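Local coordinates for protein nicastrin (Dictyostelium purpureum, PDB 4R12) that probably serves as an essential subunit of gamma-secretase, the complex that cleaves membrane proteins such as Notch receptors within the membrane, at residues T224-Q236 against D402-E415. Sequence-based numbering, arbitrary orientation.
Sequences TAFFRDLSIGADQ and DHDYKYSNPYYGYE
Two acid groups meet where D235 faces D402: D235 OD2 lies 2.6 Å from D402 OD2, so close that one carboxyl group probably holds a proton. D235 OD1 also accepts from the backbone N of G329; the strongest polar partner of D402 is R330, outside the two segments. N409 slides past D235, its CB 3.5 Å from D235 OD2, while its OD1 closes an Asx turn onto Y411 N and N421 also holds its amide.

The Q236 side chain crosses one face of the Y412 ring, its amide steeply inclined (67°), with NE2 3.2 Å from Y412 CZ. With CG anti to the backbone N (chi1 -179°) and the chain extended beyond, OE1 accepts from T224 N and NE2 donates in the amide plane to T224 OG1 (2.9 Å, 172°). With an alanine here, T224 N would probably lose its acceptor, OG1 this donor and water 4 a partner, and a gap would open over Y412.

A type II turn, Y411 to Y414, brings G413 (positive phi) against T224 and A225, with A225 CA 3.2 Å from G413 O. L230 and E415 run side by side, CD1 3.7 Å from OE1. Water 4 joins Q236 OE1 to G413 N; water 3 joins the carbonyls of L230 and E415.

Packing and waters thus join the loop and start of helix 234-252 to the loop after strand 397-401, in the large lobe; a proton on one acid, with R330 beside D402, would probably ease their repulsion.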
ATOM      1  N   THR A 224      -4.346  -1.680  -0.392  1.00 23.71           N
ATOM      2  CA  THR A 224      -5.245  -2.476  -1.233  1.00 24.98           C
ATOM      3  C   THR A 224      -6.600  -1.812  -1.355  1.00 22.34           C
ATOM      4  O   THR A 224      -6.956  -0.954  -0.557  1.00 23.01           O
ATOM      5  CB  THR A 224      -5.466  -3.896  -0.687  1.00 24.20           C
ATOM      6  OG1 THR A 224      -5.885  -3.821   0.686  1.00 25.97           O
ATOM      7  CG2 THR A 224      -4.198  -4.724  -0.796  1.00 26.31           C
ATOM      8  N   ALA A 225      -7.354  -2.251  -2.360  1.00 23.85           N
ATOM      9  CA  ALA A 225      -8.710  -1.782  -2.594  1.00 24.07           C
ATOM     10  C   ALA A 225      -9.352  -2.648  -3.673  1.00 23.07           C
ATOM     11  O   ALA A 225      -8.662  -3.396  -4.377  1.00 25.64           O
ATOM     12  CB  ALA A 225      -8.724  -0.331  -3.008  1.00 22.69           C
ATOM     13  N   PHE A 226     -10.671  -2.559  -3.781  1.00 22.69           N
ATOM     14  CA  PHE A 226     -11.391  -3.206  -4.872  1.00 23.47           C
ATOM     15  C   PHE A 226     -10.960  -2.493  -6.154  1.00 24.60           C
ATOM     16  O   PHE A 226     -10.623  -3.130  -7.143  1.00 23.50           O
ATOM     17  CB  PHE A 226     -12.907  -3.114  -4.676  1.00 22.70           C
ATOM     18  CG  PHE A 226     -13.702  -4.005  -5.600  1.00 25.44           C
ATOM     19  CD1 PHE A 226     -13.980  -3.606  -6.898  1.00 24.38           C
ATOM     20  CD2 PHE A 226     -14.169  -5.240  -5.161  1.00 26.16           C
ATOM     21  CE1 PHE A 226     -14.716  -4.415  -7.751  1.00 25.04           C
ATOM     22  CE2 PHE A 226     -14.910  -6.068  -6.012  1.00 26.68           C
ATOM     23  CZ  PHE A 226     -15.179  -5.651  -7.303  1.00 28.06           C
ATOM     24  N   PHE A 227     -10.981  -1.164  -6.102  1.00 23.75           N
ATOM     25  CA  PHE A 227     -10.528  -0.309  -7.208  1.00 22.93           C
ATOM     26  C   PHE A 227      -9.153   0.230  -6.858  1.00 22.92           C
ATOM     27  O   PHE A 227      -9.040   1.208  -6.116  1.00 21.94           O
ATOM     28  CB  PHE A 227     -11.511   0.850  -7.451  1.00 22.83           C
ATOM     29  CG  PHE A 227     -12.909   0.393  -7.748  1.00 24.50           C
ATOM     30  CD1 PHE A 227     -13.210  -0.197  -8.966  1.00 26.28           C
ATOM     31  CD2 PHE A 227     -13.908   0.523  -6.810  1.00 25.03           C
ATOM     32  CE1 PHE A 227     -14.495  -0.648  -9.240  1.00 25.08           C
ATOM     33  CE2 PHE A 227     -15.193   0.082  -7.081  1.00 26.79           C
ATOM     34  CZ  PHE A 227     -15.488  -0.500  -8.301  1.00 27.03           C
ATOM     35  N   ARG A 228      -8.108  -0.400  -7.380  1.00 22.75           N
ATOM     36  CA  ARG A 228      -6.769  -0.147  -6.858  1.00 23.86           C
ATOM     37  C   ARG A 228      -6.197   1.236  -7.213  1.00 22.73           C
ATOM     38  O   ARG A 228      -5.239   1.691  -6.567  1.00 21.37           O
ATOM     39  CB  ARG A 228      -5.825  -1.278  -7.303  1.00 22.36           C
ATOM     40  CG  ARG A 228      -6.081  -2.580  -6.480  1.00 24.82           C
ATOM     41  CD  ARG A 228      -5.403  -3.823  -7.058  1.00 25.77           C
ATOM     42  NE  ARG A 228      -6.152  -4.420  -8.169  1.00 28.78           N
ATOM     43  CZ  ARG A 228      -7.215  -5.212  -8.024  1.00 29.86           C
ATOM     44  NH1 ARG A 228      -7.674  -5.512  -6.812  1.00 35.64           N
ATOM     45  NH2 ARG A 228      -7.832  -5.708  -9.102  1.00 28.09           N
ATOM     46  N   ASP A 229      -6.779   1.920  -8.195  1.00 25.16           N
ATOM     47  CA  ASP A 229      -6.377   3.306  -8.459  1.00 25.08           C
ATOM     48  C   ASP A 229      -6.877   4.239  -7.358  1.00 25.16           C
ATOM     49  O   ASP A 229      -6.487   5.399  -7.308  1.00 24.61           O
ATOM     50  CB  ASP A 229      -6.894   3.797  -9.809  1.00 26.58           C
ATOM     51  CG  ASP A 229      -6.255   3.067 -10.970  1.00 27.47           C
ATOM     52  OD1 ASP A 229      -5.009   2.941 -10.986  1.00 28.54           O
ATOM     53  OD2 ASP A 229      -7.009   2.585 -11.846  1.00 32.10           O
ATOM     54  N   LEU A 230      -7.749   3.728  -6.484  1.00 24.40           N
ATOM     55  CA  LEU A 230      -8.310   4.520  -5.391  1.00 23.34           C
ATOM     56  C   LEU A 230      -7.771   4.073  -4.036  1.00 22.49           C
ATOM     57  O   LEU A 230      -8.363   4.386  -3.004  1.00 22.73           O
ATOM     58  CB  LEU A 230      -9.843   4.427  -5.366  1.00 24.32           C
ATOM     59  CG  LEU A 230     -10.555   4.943  -6.618  1.00 24.83           C
ATOM     60  CD1 LEU A 230     -12.071   4.766  -6.502  1.00 22.74           C
ATOM     61  CD2 LEU A 230     -10.187   6.423  -6.822  1.00 24.25           C
ATOM     62  N   SER A 231      -6.649   3.359  -4.047  1.00 21.74           N
ATOM     63  CA  SER A 231      -6.110   2.743  -2.839  1.00 23.16           C
ATOM     64  C   SER A 231      -5.305   3.703  -1.948  1.00 21.43           C
ATOM     65  O   SER A 231      -4.090   3.491  -1.732  1.00 22.00           O
ATOM     66  CB  SER A 231      -5.231   1.541  -3.228  1.00 23.06           C
ATOM     67  OG  SER A 231      -4.215   1.946  -4.135  1.00 22.51           O
ATOM     68  N   ILE A 232      -5.977   4.736  -1.446  1.00 20.53           N
ATOM     69  CA  ILE A 232      -5.390   5.666  -0.480  1.00 21.41           C
ATOM     70  C   ILE A 232      -4.929   4.923   0.775  1.00 20.63           C
ATOM     71  O   ILE A 232      -3.816   5.152   1.267  1.00 20.01           O
ATOM     72  CB  ILE A 232      -6.396   6.763  -0.089  1.00 22.06           C
ATOM     73  CG1 ILE A 232      -6.807   7.566  -1.332  1.00 23.15           C
ATOM     74  CG2 ILE A 232      -5.831   7.694   1.022  1.00 23.30           C
ATOM     75  CD1 ILE A 232      -7.790   8.672  -1.033  1.00 22.00           C
ATOM     76  N   GLY A 233      -5.777   4.005   1.262  1.00 21.78           N
ATOM     77  CA  GLY A 233      -5.491   3.236   2.477  1.00 21.23           C
ATOM     78  C   GLY A 233      -4.977   4.107   3.623  1.00 20.31           C
ATOM     79  O   GLY A 233      -3.884   3.874   4.138  1.00 20.96           O
ATOM     80  N   ALA A 234      -5.761   5.107   4.007  1.00 21.66           N
ATOM     81  CA  ALA A 234      -5.322   6.082   4.993  1.00 21.90           C
ATOM     82  C   ALA A 234      -4.929   5.391   6.313  1.00 21.84           C
ATOM     83  O   ALA A 234      -3.781   5.494   6.745  1.00 23.12           O
ATOM     84  CB  ALA A 234      -6.407   7.132   5.226  1.00 21.36           C
ATOM     85  N   ASP A 235      -5.839   4.630   6.919  1.00 21.09           N
ATOM     86  CA  ASP A 235      -5.456   3.938   8.158  1.00 21.71           C
ATOM     87  C   ASP A 235      -4.647   2.682   7.867  1.00 21.63           C
ATOM     88  O   ASP A 235      -3.748   2.329   8.630  1.00 20.92           O
ATOM     89  CB  ASP A 235      -6.674   3.583   9.020  1.00 22.48           C
ATOM     90  CG  ASP A 235      -6.297   3.388  10.491  1.00 25.24           C
ATOM     91  OD1 ASP A 235      -5.342   4.066  10.939  1.00 23.29           O
ATOM     92  OD2 ASP A 235      -6.926   2.553  11.184  1.00 22.90           O
ATOM     93  N   GLN A 236      -4.969   2.000   6.767  1.00 21.00           N
ATOM     94  CA  GLN A 236      -4.252   0.789   6.400  1.00 21.61           C
ATOM     95  C   GLN A 236      -2.739   0.989   6.358  1.00 21.30           C
ATOM     96  O   GLN A 236      -1.983   0.189   6.922  1.00 21.05           O
ATOM     97  CB  GLN A 236      -4.733   0.275   5.029  1.00 20.38           C
ATOM     98  CG  GLN A 236      -4.034  -0.999   4.586  1.00 22.27           C
ATOM     99  CD  GLN A 236      -4.573  -1.501   3.256  1.00 24.35           C
ATOM    100  OE1 GLN A 236      -4.953  -0.705   2.394  1.00 22.50           O
ATOM    101  NE2 GLN A 236      -4.620  -2.818   3.091  1.00 23.30           N
ATOM    102  N   ASP A 402      -3.716   0.697  16.232  1.00 23.01           N
ATOM    103  CA  ASP A 402      -4.821   1.421  16.852  1.00 21.79           C
ATOM    104  C   ASP A 402      -5.942   0.490  17.317  1.00 24.73           C
ATOM    105  O   ASP A 402      -7.085   0.927  17.505  1.00 25.77           O
ATOM    106  CB  ASP A 402      -5.389   2.480  15.903  1.00 23.69           C
ATOM    107  CG  ASP A 402      -5.813   1.913  14.569  1.00 25.02           C
ATOM    108  OD1 ASP A 402      -5.973   0.670  14.456  1.00 23.36           O
ATOM    109  OD2 ASP A 402      -5.968   2.725  13.625  1.00 23.26           O
ATOM    110  N   HIS A 403      -5.618  -0.785  17.511  1.00 23.52           N
ATOM    111  CA  HIS A 403      -6.626  -1.745  17.948  1.00 24.97           C
ATOM    112  C   HIS A 403      -6.044  -2.803  18.881  1.00 26.15           C
ATOM    113  O   HIS A 403      -4.888  -3.220  18.740  1.00 26.45           O
ATOM    114  CB  HIS A 403      -7.259  -2.437  16.734  1.00 25.46           C
ATOM    115  CG  HIS A 403      -6.255  -3.127  15.859  1.00 25.10           C
ATOM    116  ND1 HIS A 403      -6.019  -4.488  15.917  1.00 24.88           N
ATOM    117  CD2 HIS A 403      -5.389  -2.638  14.942  1.00 24.14           C
ATOM    118  CE1 HIS A 403      -5.067  -4.804  15.057  1.00 27.03           C
ATOM    119  NE2 HIS A 403      -4.665  -3.699  14.454  1.00 24.15           N
ATOM    120  N   ASP A 404      -6.866  -3.258  19.818  1.00 26.95           N
ATOM    121  CA  ASP A 404      -6.499  -4.388  20.664  1.00 28.56           C
ATOM    122  C   ASP A 404      -6.675  -5.671  19.853  1.00 27.17           C
ATOM    123  O   ASP A 404      -5.692  -6.335  19.491  1.00 27.69           O
ATOM    124  CB  ASP A 404      -7.345  -4.408  21.940  1.00 29.83           C
ATOM    125  CG  ASP A 404      -7.181  -5.707  22.741  1.00 33.58           C
ATOM    126  OD1 ASP A 404      -6.124  -6.367  22.606  1.00 33.59           O
ATOM    127  OD2 ASP A 404      -8.104  -6.059  23.499  1.00 35.75           O
ATOM    128  N   TYR A 405      -7.922  -6.016  19.555  1.00 27.76           N
ATOM    129  CA  TYR A 405      -8.194  -7.167  18.692  1.00 28.12           C
ATOM    130  C   TYR A 405      -8.752  -6.691  17.333  1.00 26.43           C
ATOM    131  O   TYR A 405      -7.981  -6.322  16.443  1.00 26.85           O
ATOM    132  CB  TYR A 405      -9.152  -8.145  19.403  1.00 28.86           C
ATOM    133  CG  TYR A 405      -9.491  -9.410  18.630  1.00 30.93           C
ATOM    134  CD1 TYR A 405      -8.755  -9.796  17.516  1.00 31.01           C
ATOM    135  CD2 TYR A 405     -10.565 -10.215  19.014  1.00 32.71           C
ATOM    136  CE1 TYR A 405      -9.073 -10.945  16.800  1.00 32.44           C
ATOM    137  CE2 TYR A 405     -10.892 -11.370  18.305  1.00 34.52           C
ATOM    138  CZ  TYR A 405     -10.142 -11.725  17.196  1.00 33.57           C
ATOM    139  OH  TYR A 405     -10.455 -12.857  16.484  1.00 34.46           O
ATOM    140  N   LYS A 406     -10.076  -6.709  17.174  1.00 28.47           N
ATOM    141  CA  LYS A 406     -10.741  -6.268  15.937  1.00 29.57           C
ATOM    142  C   LYS A 406     -10.212  -4.908  15.441  1.00 27.93           C
ATOM    143  O   LYS A 406     -10.098  -3.958  16.216  1.00 26.05           O
ATOM    144  CB  LYS A 406     -12.264  -6.197  16.174  1.00 30.83           C
ATOM    145  CG  LYS A 406     -13.071  -5.466  15.115  1.00 34.17           C
ATOM    146  CD  LYS A 406     -14.588  -5.465  15.453  1.00 35.65           C
ATOM    147  CE  LYS A 406     -15.410  -4.875  14.290  1.00 40.81           C
ATOM    148  NZ  LYS A 406     -16.801  -5.414  14.229  1.00 44.68           N
ATOM    149  N   TYR A 407      -9.869  -4.835  14.156  1.00 28.27           N
ATOM    150  CA  TYR A 407      -9.383  -3.593  13.549  1.00 26.39           C
ATOM    151  C   TYR A 407     -10.257  -2.393  13.900  1.00 24.25           C
ATOM    152  O   TYR A 407     -11.483  -2.490  13.884  1.00 24.93           O
ATOM    153  CB  TYR A 407      -9.344  -3.725  12.012  1.00 25.54           C
ATOM    154  CG  TYR A 407      -8.175  -4.487  11.419  1.00 25.07           C
ATOM    155  CD1 TYR A 407      -7.083  -4.874  12.192  1.00 24.85           C
ATOM    156  CD2 TYR A 407      -8.153  -4.793  10.059  1.00 25.01           C
ATOM    157  CE1 TYR A 407      -6.006  -5.562  11.620  1.00 26.18           C
ATOM    158  CE2 TYR A 407      -7.085  -5.470   9.481  1.00 24.71           C
ATOM    159  CZ  TYR A 407      -6.020  -5.861  10.269  1.00 24.28           C
ATOM    160  OH  TYR A 407      -4.962  -6.531   9.684  1.00 25.26           O
ATOM    161  N   SER A 408      -9.637  -1.263  14.215  1.00 24.33           N
ATOM    162  CA  SER A 408     -10.390  -0.025  14.348  1.00 24.29           C
ATOM    163  C   SER A 408     -10.783   0.531  12.963  1.00 23.19           C
ATOM    164  O   SER A 408     -11.832   1.148  12.808  1.00 24.65           O
ATOM    165  CB  SER A 408      -9.572   1.008  15.139  1.00 25.93           C
ATOM    166  OG  SER A 408      -9.335   0.514  16.458  1.00 30.55           O
ATOM    167  N   ASN A 409      -9.925   0.319  11.975  1.00 22.01           N
ATOM    168  CA  ASN A 409     -10.229   0.639  10.572  1.00 23.00           C
ATOM    169  C   ASN A 409     -11.530  -0.019  10.094  1.00 24.54           C
ATOM    170  O   ASN A 409     -11.584  -1.234   9.924  1.00 24.78           O
ATOM    171  CB  ASN A 409      -9.062   0.185   9.685  1.00 21.46           C
ATOM    172  CG  ASN A 409      -9.127   0.759   8.262  1.00 21.79           C
ATOM    173  OD1 ASN A 409     -10.130   1.352   7.861  1.00 22.44           O
ATOM    174  ND2 ASN A 409      -8.062   0.545   7.488  1.00 21.78           N
ATOM    175  N   PRO A 410     -12.583   0.785   9.861  1.00 23.78           N
ATOM    176  CA  PRO A 410     -13.861   0.225   9.408  1.00 25.99           C
ATOM    177  C   PRO A 410     -13.936   0.042   7.885  1.00 24.22           C
ATOM    178  O   PRO A 410     -14.931  -0.484   7.378  1.00 25.87           O
ATOM    179  CB  PRO A 410     -14.874   1.261   9.885  1.00 24.33           C
ATOM    180  CG  PRO A 410     -14.122   2.553   9.819  1.00 25.75           C
ATOM    181  CD  PRO A 410     -12.684   2.236  10.139  1.00 24.03           C
ATOM    182  N   TYR A 411     -12.892   0.453   7.179  1.00 22.64           N
ATOM    183  CA  TYR A 411     -12.879   0.360   5.724  1.00 23.25           C
ATOM    184  C   TYR A 411     -11.580  -0.248   5.223  1.00 23.09           C
ATOM    185  O   TYR A 411     -10.980   0.252   4.269  1.00 22.71           O
ATOM    186  CB  TYR A 411     -13.096   1.756   5.101  1.00 23.46           C
ATOM    187  CG  TYR A 411     -14.481   2.275   5.381  1.00 25.41           C
ATOM    188  CD1 TYR A 411     -15.591   1.656   4.831  1.00 24.68           C
ATOM    189  CD2 TYR A 411     -14.682   3.363   6.214  1.00 24.95           C
ATOM    190  CE1 TYR A 411     -16.879   2.121   5.093  1.00 25.95           C
ATOM    191  CE2 TYR A 411     -15.963   3.835   6.489  1.00 26.22           C
ATOM    192  CZ  TYR A 411     -17.054   3.207   5.928  1.00 27.77           C
ATOM    193  OH  TYR A 411     -18.326   3.669   6.200  1.00 29.16           O
ATOM    194  N   TYR A 412     -11.151  -1.345   5.849  1.00 23.21           N
ATOM    195  CA  TYR A 412      -9.873  -1.930   5.483  1.00 24.68           C
ATOM    196  C   TYR A 412      -9.857  -2.435   4.034  1.00 24.57           C
ATOM    197  O   TYR A 412     -10.711  -3.220   3.631  1.00 24.77           O
ATOM    198  CB  TYR A 412      -9.512  -3.082   6.438  1.00 24.43           C
ATOM    199  CG  TYR A 412      -8.147  -3.634   6.153  1.00 25.02           C
ATOM    200  CD1 TYR A 412      -7.965  -4.654   5.226  1.00 25.60           C
ATOM    201  CD2 TYR A 412      -7.026  -3.115   6.793  1.00 24.09           C
ATOM    202  CE1 TYR A 412      -6.706  -5.152   4.949  1.00 23.69           C
ATOM    203  CE2 TYR A 412      -5.757  -3.605   6.524  1.00 23.98           C
ATOM    204  CZ  TYR A 412      -5.607  -4.623   5.603  1.00 26.00           C
ATOM    205  OH  TYR A 412      -4.355  -5.116   5.316  1.00 26.41           O
ATOM    206  N   GLY A 413      -8.869  -1.993   3.257  1.00 22.69           N
ATOM    207  CA  GLY A 413      -8.718  -2.452   1.887  1.00 22.84           C
ATOM    208  C   GLY A 413      -9.804  -1.920   0.966  1.00 22.92           C
ATOM    209  O   GLY A 413     -10.278  -2.611   0.055  1.00 22.21           O
ATOM    210  N   TYR A 414     -10.186  -0.673   1.185  1.00 20.26           N
ATOM    211  CA  TYR A 414     -11.345  -0.117   0.497  1.00 21.60           C
ATOM    212  C   TYR A 414     -11.188   1.393   0.276  1.00 22.57           C
ATOM    213  O   TYR A 414     -10.550   2.068   1.081  1.00 20.61           O
ATOM    214  CB  TYR A 414     -12.616  -0.427   1.303  1.00 21.24           C
ATOM    215  CG  TYR A 414     -13.885   0.084   0.669  1.00 21.74           C
ATOM    216  CD1 TYR A 414     -14.320  -0.409  -0.564  1.00 21.32           C
ATOM    217  CD2 TYR A 414     -14.660   1.044   1.307  1.00 22.65           C
ATOM    218  CE1 TYR A 414     -15.488   0.076  -1.163  1.00 22.96           C
ATOM    219  CE2 TYR A 414     -15.828   1.525   0.730  1.00 24.04           C
ATOM    220  CZ  TYR A 414     -16.235   1.040  -0.507  1.00 23.87           C
ATOM    221  OH  TYR A 414     -17.392   1.532  -1.069  1.00 24.46           O
ATOM    222  N   GLU A 415     -11.788   1.902  -0.809  1.00 24.01           N
ATOM    223  CA  GLU A 415     -11.653   3.313  -1.213  1.00 23.96           C
ATOM    224  C   GLU A 415     -12.050   4.311  -0.135  1.00 25.20           C
ATOM    225  O   GLU A 415     -11.525   5.421  -0.095  1.00 24.31           O
ATOM    226  CB  GLU A 415     -12.488   3.588  -2.474  1.00 23.68           C
ATOM    227  CG  GLU A 415     -13.931   3.116  -2.332  1.00 27.34           C
ATOM    228  CD  GLU A 415     -14.893   3.734  -3.337  1.00 27.50           C
ATOM    229  OE1 GLU A 415     -14.649   4.861  -3.799  1.00 29.89           O
ATOM    230  OE2 GLU A 415     -15.911   3.090  -3.653  1.00 31.16           O
TER
HETATM  231  O   HOH W   1      -7.460   1.818   0.157  1.00 25.48           O
HETATM  232  O   HOH W   2     -12.384   0.149  -3.376  1.00 18.85           O
HETATM  233  O   HOH W   3     -10.125   6.349  -2.242  1.00 25.35           O
HETATM  234  O   HOH W   4      -7.466   0.334   3.058  1.00 22.28           O